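Local atomic coordinates of Cog5 (Kluyveromyces lactis, PDB entry 4U6U), a protein that probably acts with its partner Cog7 within the conserved oligomeric Golgi complex, tethering vesicles at the Golgi before membrane fusion. Residues 158-169 with 224-235. The protein carries 7 engineered substitutions. Sequence-based numbering, arbitrary orientation.
Sequences IQTTAQVLSKTI and FWSKVTNSFKRD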
loop_
_atom_site.group_PDB
_atom_site.type_symbol
_atom_site.label_atom_id
_atom_site.label_comp_id
_atom_site.label_asym_id
_atom_site.label_seq_id
_atom_site.Cartn_x
_atom_site.Cartn_y
_atom_site.Cartn_z
ATOM N N ILE B 158 17.700 -0.581 -15.104
ATOM C CA ILE B 158 18.888 -1.417 -15.300
ATOM C C ILE B 158 18.810 -2.079 -16.681
ATOM O O ILE B 158 19.794 -2.087 -17.412
ATOM C CB ILE B 158 19.103 -2.485 -14.157
ATOM C CG1 ILE B 158 18.258 -3.743 -14.338
ATOM C CG2 ILE B 158 18.848 -1.876 -12.787
ATOM C CD1 ILE B 158 18.281 -4.672 -13.132
ATOM N N GLN B 159 17.636 -2.588 -17.048
ATOM C CA GLN B 159 17.462 -3.266 -18.325
ATOM C C GLN B 159 17.723 -2.335 -19.512
ATOM O O GLN B 159 18.430 -2.710 -20.438
ATOM C CB GLN B 159 16.056 -3.857 -18.421
ATOM C CG GLN B 159 15.929 -5.050 -19.359
ATOM C CD GLN B 159 14.921 -4.809 -20.469
ATOM O OE1 GLN B 159 15.186 -4.067 -21.419
ATOM N NE2 GLN B 159 13.756 -5.436 -20.354
ATOM N N THR B 160 17.157 -1.129 -19.490
ATOM C CA THR B 160 17.320 -0.189 -20.608
ATOM C C THR B 160 18.768 0.291 -20.772
ATOM O O THR B 160 19.278 0.376 -21.897
ATOM C CB THR B 160 16.381 1.030 -20.458
ATOM O OG1 THR B 160 15.207 0.816 -21.250
ATOM C CG2 THR B 160 17.046 2.289 -20.959
ATOM N N THR B 161 19.422 0.621 -19.662
ATOM C CA THR B 161 20.802 1.094 -19.718
ATOM C C THR B 161 21.797 -0.018 -20.061
ATOM O O THR B 161 22.674 0.165 -20.912
ATOM C CB THR B 161 21.201 1.786 -18.393
ATOM O OG1 THR B 161 20.807 3.166 -18.462
ATOM C CG2 THR B 161 22.696 1.746 -18.191
ATOM N N ALA B 162 21.637 -1.176 -19.429
ATOM C CA ALA B 162 22.481 -2.328 -19.725
ATOM C C ALA B 162 22.417 -2.669 -21.210
ATOM O O ALA B 162 23.421 -3.038 -21.829
ATOM C CB ALA B 162 22.064 -3.504 -18.904
ATOM N N GLN B 163 21.220 -2.557 -21.764
ATOM C CA GLN B 163 20.996 -2.756 -23.187
ATOM C C GLN B 163 21.694 -1.693 -24.060
ATOM O O GLN B 163 22.277 -2.031 -25.090
ATOM C CB GLN B 163 19.495 -2.767 -23.449
ATOM C CG GLN B 163 19.066 -2.944 -24.878
ATOM C CD GLN B 163 17.552 -2.868 -25.014
ATOM O OE1 GLN B 163 16.820 -2.877 -24.015
ATOM N NE2 GLN B 163 17.076 -2.782 -26.251
ATOM N N VAL B 164 21.635 -0.422 -23.659
ATOM C CA VAL B 164 22.216 0.650 -24.469
ATOM C C VAL B 164 23.750 0.591 -24.482
ATOM O O VAL B 164 24.373 0.986 -25.467
ATOM C CB VAL B 164 21.751 2.060 -24.013
ATOM C CG1 VAL B 164 22.574 2.577 -22.848
ATOM C CG2 VAL B 164 21.851 3.039 -25.181
ATOM N N LEU B 165 24.357 0.118 -23.394
ATOM C CA LEU B 165 25.809 -0.073 -23.345
ATOM C C LEU B 165 26.257 -1.214 -24.258
ATOM O O LEU B 165 27.189 -1.058 -25.044
ATOM C CB LEU B 165 26.285 -0.360 -21.924
ATOM C CG LEU B 165 26.238 0.749 -20.879
ATOM C CD1 LEU B 165 26.666 0.181 -19.539
ATOM C CD2 LEU B 165 27.104 1.940 -21.279
ATOM N N SER B 166 25.598 -2.365 -24.150
ATOM C CA SER B 166 25.962 -3.508 -24.979
ATOM C C SER B 166 25.806 -3.231 -26.459
ATOM O O SER B 166 26.536 -3.808 -27.264
ATOM C CB SER B 166 25.153 -4.741 -24.610
ATOM O OG SER B 166 25.722 -5.362 -23.472
ATOM N N LYS B 167 24.867 -2.365 -26.831
ATOM C CA LYS B 167 24.687 -2.068 -28.248
ATOM C C LYS B 167 25.915 -1.426 -28.894
ATOM O O LYS B 167 26.137 -1.597 -30.100
ATOM C CB LYS B 167 23.478 -1.171 -28.455
ATOM C CG LYS B 167 22.184 -1.951 -28.558
ATOM C CD LYS B 167 20.984 -1.012 -28.608
ATOM C CE LYS B 167 19.693 -1.716 -28.187
ATOM N NZ LYS B 167 18.581 -0.743 -27.969
ATOM N N THR B 168 26.734 -0.728 -28.108
ATOM C CA THR B 168 27.947 -0.132 -28.676
ATOM C C THR B 168 29.170 -1.059 -28.694
ATOM O O THR B 168 30.230 -0.655 -29.147
ATOM C CB THR B 168 28.354 1.172 -27.962
ATOM O OG1 THR B 168 28.189 1.029 -26.549
ATOM C CG2 THR B 168 27.527 2.342 -28.489
ATOM N N ILE B 169 29.050 -2.274 -28.174
ATOM C CA ILE B 169 30.171 -3.213 -28.210
ATOM C C ILE B 169 30.593 -3.471 -29.664
ATOM O O ILE B 169 31.782 -3.580 -29.986
ATOM C CB ILE B 169 29.795 -4.522 -27.520
ATOM C CG1 ILE B 169 29.648 -4.277 -26.020
ATOM C CG2 ILE B 169 30.805 -5.629 -27.837
ATOM C CD1 ILE B 169 29.185 -5.488 -25.278
ATOM N N PHE B 224 21.659 -0.858 -8.762
ATOM C CA PHE B 224 21.594 -0.468 -10.166
ATOM C C PHE B 224 22.887 -0.797 -10.929
ATOM O O PHE B 224 22.874 -1.597 -11.862
ATOM C CB PHE B 224 21.274 1.017 -10.283
ATOM C CG PHE B 224 21.470 1.575 -11.667
ATOM C CD1 PHE B 224 20.526 1.358 -12.663
ATOM C CD2 PHE B 224 22.600 2.332 -11.968
ATOM C CE1 PHE B 224 20.700 1.890 -13.939
ATOM C CE2 PHE B 224 22.785 2.865 -13.233
ATOM C CZ PHE B 224 21.830 2.641 -14.225
ATOM N N TRP B 225 24.005 -0.209 -10.519
ATOM C CA TRP B 225 25.269 -0.472 -11.192
ATOM C C TRP B 225 25.615 -1.942 -11.172
ATOM O O TRP B 225 25.946 -2.505 -12.205
ATOM C CB TRP B 225 26.400 0.321 -10.555
ATOM C CG TRP B 225 26.360 1.763 -10.894
ATOM C CD1 TRP B 225 26.400 2.803 -10.019
ATOM C CD2 TRP B 225 26.285 2.340 -12.201
ATOM N NE1 TRP B 225 26.346 3.996 -10.693
ATOM C CE2 TRP B 225 26.276 3.739 -12.042
ATOM C CE3 TRP B 225 26.231 1.813 -13.496
ATOM C CZ2 TRP B 225 26.215 4.619 -13.119
ATOM C CZ3 TRP B 225 26.165 2.690 -14.571
ATOM C CH2 TRP B 225 26.158 4.076 -14.374
ATOM N N SER B 226 25.519 -2.559 -9.999
ATOM C CA SER B 226 25.860 -3.964 -9.858
ATOM C C SER B 226 25.167 -4.800 -10.918
ATOM O O SER B 226 25.798 -5.626 -11.568
ATOM C CB SER B 226 25.500 -4.489 -8.478
ATOM O OG SER B 226 25.801 -5.870 -8.398
ATOM N N LYS B 227 23.866 -4.600 -11.082
ATOM C CA LYS B 227 23.118 -5.365 -12.070
ATOM C C LYS B 227 23.459 -4.992 -13.525
ATOM O O LYS B 227 23.604 -5.904 -14.349
ATOM C CB LYS B 227 21.616 -5.248 -11.826
ATOM C CG LYS B 227 21.157 -6.059 -10.628
ATOM C CD LYS B 227 20.990 -7.518 -10.965
ATOM C CE LYS B 227 20.943 -8.361 -9.697
ATOM N NZ LYS B 227 20.335 -9.710 -9.926
ATOM N N VAL B 228 23.586 -3.702 -13.872
ATOM C CA VAL B 228 23.882 -3.392 -15.282
ATOM C C VAL B 228 25.307 -3.821 -15.584
ATOM O O VAL B 228 25.611 -4.244 -16.699
ATOM C CB VAL B 228 23.745 -1.882 -15.691
ATOM C CG1 VAL B 228 22.700 -1.180 -14.847
ATOM C CG2 VAL B 228 25.088 -1.145 -15.622
ATOM N N THR B 229 26.164 -3.746 -14.571
ATOM C CA THR B 229 27.552 -4.138 -14.723
ATOM C C THR B 229 27.648 -5.610 -15.099
ATOM O O THR B 229 28.500 -5.984 -15.888
ATOM C CB THR B 229 28.366 -3.848 -13.451
ATOM O OG1 THR B 229 29.159 -2.683 -13.684
ATOM C CG2 THR B 229 29.280 -5.017 -13.074
ATOM N N ASN B 230 26.764 -6.439 -14.559
ATOM C CA ASN B 230 26.811 -7.845 -14.896
ATOM C C ASN B 230 26.398 -8.077 -16.337
ATOM O O ASN B 230 27.200 -8.546 -17.137
ATOM C CB ASN B 230 25.915 -8.650 -13.961
ATOM C CG ASN B 230 26.385 -8.583 -12.533
ATOM O OD1 ASN B 230 27.458 -8.043 -12.253
ATOM N ND2 ASN B 230 25.577 -9.105 -11.612
ATOM N N SER B 231 25.186 -7.670 -16.700
ATOM C CA SER B 231 24.670 -8.021 -18.024
ATOM C C SER B 231 25.379 -7.232 -19.123
ATOM O O SER B 231 25.057 -7.356 -20.306
ATOM C CB SER B 231 23.151 -7.830 -18.103
ATOM O OG SER B 231 22.805 -6.466 -18.144
ATOM N N PHE B 232 26.341 -6.412 -18.723
ATOM C CA PHE B 232 27.178 -5.730 -19.688
ATOM C C PHE B 232 28.548 -6.379 -19.685
ATOM O O PHE B 232 29.171 -6.528 -20.727
ATOM C CB PHE B 232 27.332 -4.257 -19.375
ATOM C CG PHE B 232 28.359 -3.592 -20.225
ATOM C CD1 PHE B 232 28.092 -3.323 -21.559
ATOM C CD2 PHE B 232 29.607 -3.291 -19.721
ATOM C CE1 PHE B 232 29.038 -2.718 -22.365
ATOM C CE2 PHE B 232 30.567 -2.691 -20.526
ATOM C CZ PHE B 232 30.283 -2.405 -21.848
ATOM N N LYS B 233 29.015 -6.744 -18.496
ATOM C CA LYS B 233 30.226 -7.540 -18.357
ATOM C C LYS B 233 30.111 -8.836 -19.143
ATOM O O LYS B 233 31.002 -9.194 -19.919
ATOM C CB LYS B 233 30.483 -7.867 -16.886
ATOM C CG LYS B 233 31.692 -8.736 -16.617
ATOM C CD LYS B 233 31.674 -9.248 -15.187
ATOM C CE LYS B 233 32.697 -10.341 -14.956
ATOM N NZ LYS B 233 34.066 -9.756 -14.954
ATOM N N ARG B 234 28.986 -9.515 -18.965
ATOM C CA ARG B 234 28.777 -10.806 -19.594
ATOM C C ARG B 234 28.878 -10.652 -21.104
ATOM O O ARG B 234 29.551 -11.449 -21.770
ATOM C CB ARG B 234 27.431 -11.395 -19.154
ATOM C CG ARG B 234 26.922 -12.583 -19.942
ATOM C CD ARG B 234 25.543 -13.035 -19.436
ATOM N NE ARG B 234 24.584 -11.932 -19.283
ATOM C CZ ARG B 234 23.710 -11.539 -20.210
ATOM N NH1 ARG B 234 23.664 -12.144 -21.390
ATOM N NH2 ARG B 234 22.883 -10.527 -19.964
ATOM N N ASP B 235 28.267 -9.591 -21.623
ATOM C CA ASP B 235 28.234 -9.334 -23.058
ATOM C C ASP B 235 29.608 -8.969 -23.600
ATOM O O ASP B 235 30.027 -9.418 -24.673
ATOM C CB ASP B 235 27.246 -8.209 -23.375
ATOM C CG ASP B 235 25.815 -8.652 -23.267
ATOM O OD1 ASP B 235 25.594 -9.829 -22.921
ATOM O OD2 ASP B 235 24.913 -7.834 -23.534
#
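A162 and V228 mark where the two helices come together, the segments running in nearly the same direction at a signed crossing angle of -34° with their axes 8.8 Å apart. The small A162 side chain is consistent with so close an approach: its CB meets CB of V228 at 4.0 Å and also lies against S231. At the N-terminal end I158 splits its branches between F224 and K227. Its CG2 packs obliquely on the F224 ring, reaching CD1 of F224 at 3.6 Å, while the other branch lies beside K227, its CD1 against the K227 CB. CB of I158 also rests on CG1 of V228, a methyl that in turn sits over one face of the F224 ring, one helical turn earlier in the same helix. T161 touches the far end of the F224 ring through its methyl. Toward the other end F232 is the main apolar piece. With CG anti to the backbone N (chi1 171°), its ring enters crosswise to L165; CB of L165 is 3.5 Å from CD1 of F232, and CD1 of L165 lies over one face near the rim. CG1 of I169 comes obliquely to CE1 of the same ring, and its CD1 sets against CB of D235. One polar bond joins the helices: S166 OG donates to D235 OD2 at 2.6 Å, arriving on the anti side of the carboxylate, 17° out of its plane. OD1 of D235 lies over one face of the R234 guanidinium, a pairing of charges without a directed N-H. Were D235 an alanine, the S166 hydroxyl would probably lose its acceptor here, and R234 its countercharge. With helices 175-192 and 277-284 packed around them, helices 143-167 and 220-241 form part of the helical bundle of Cog5's C-terminal region.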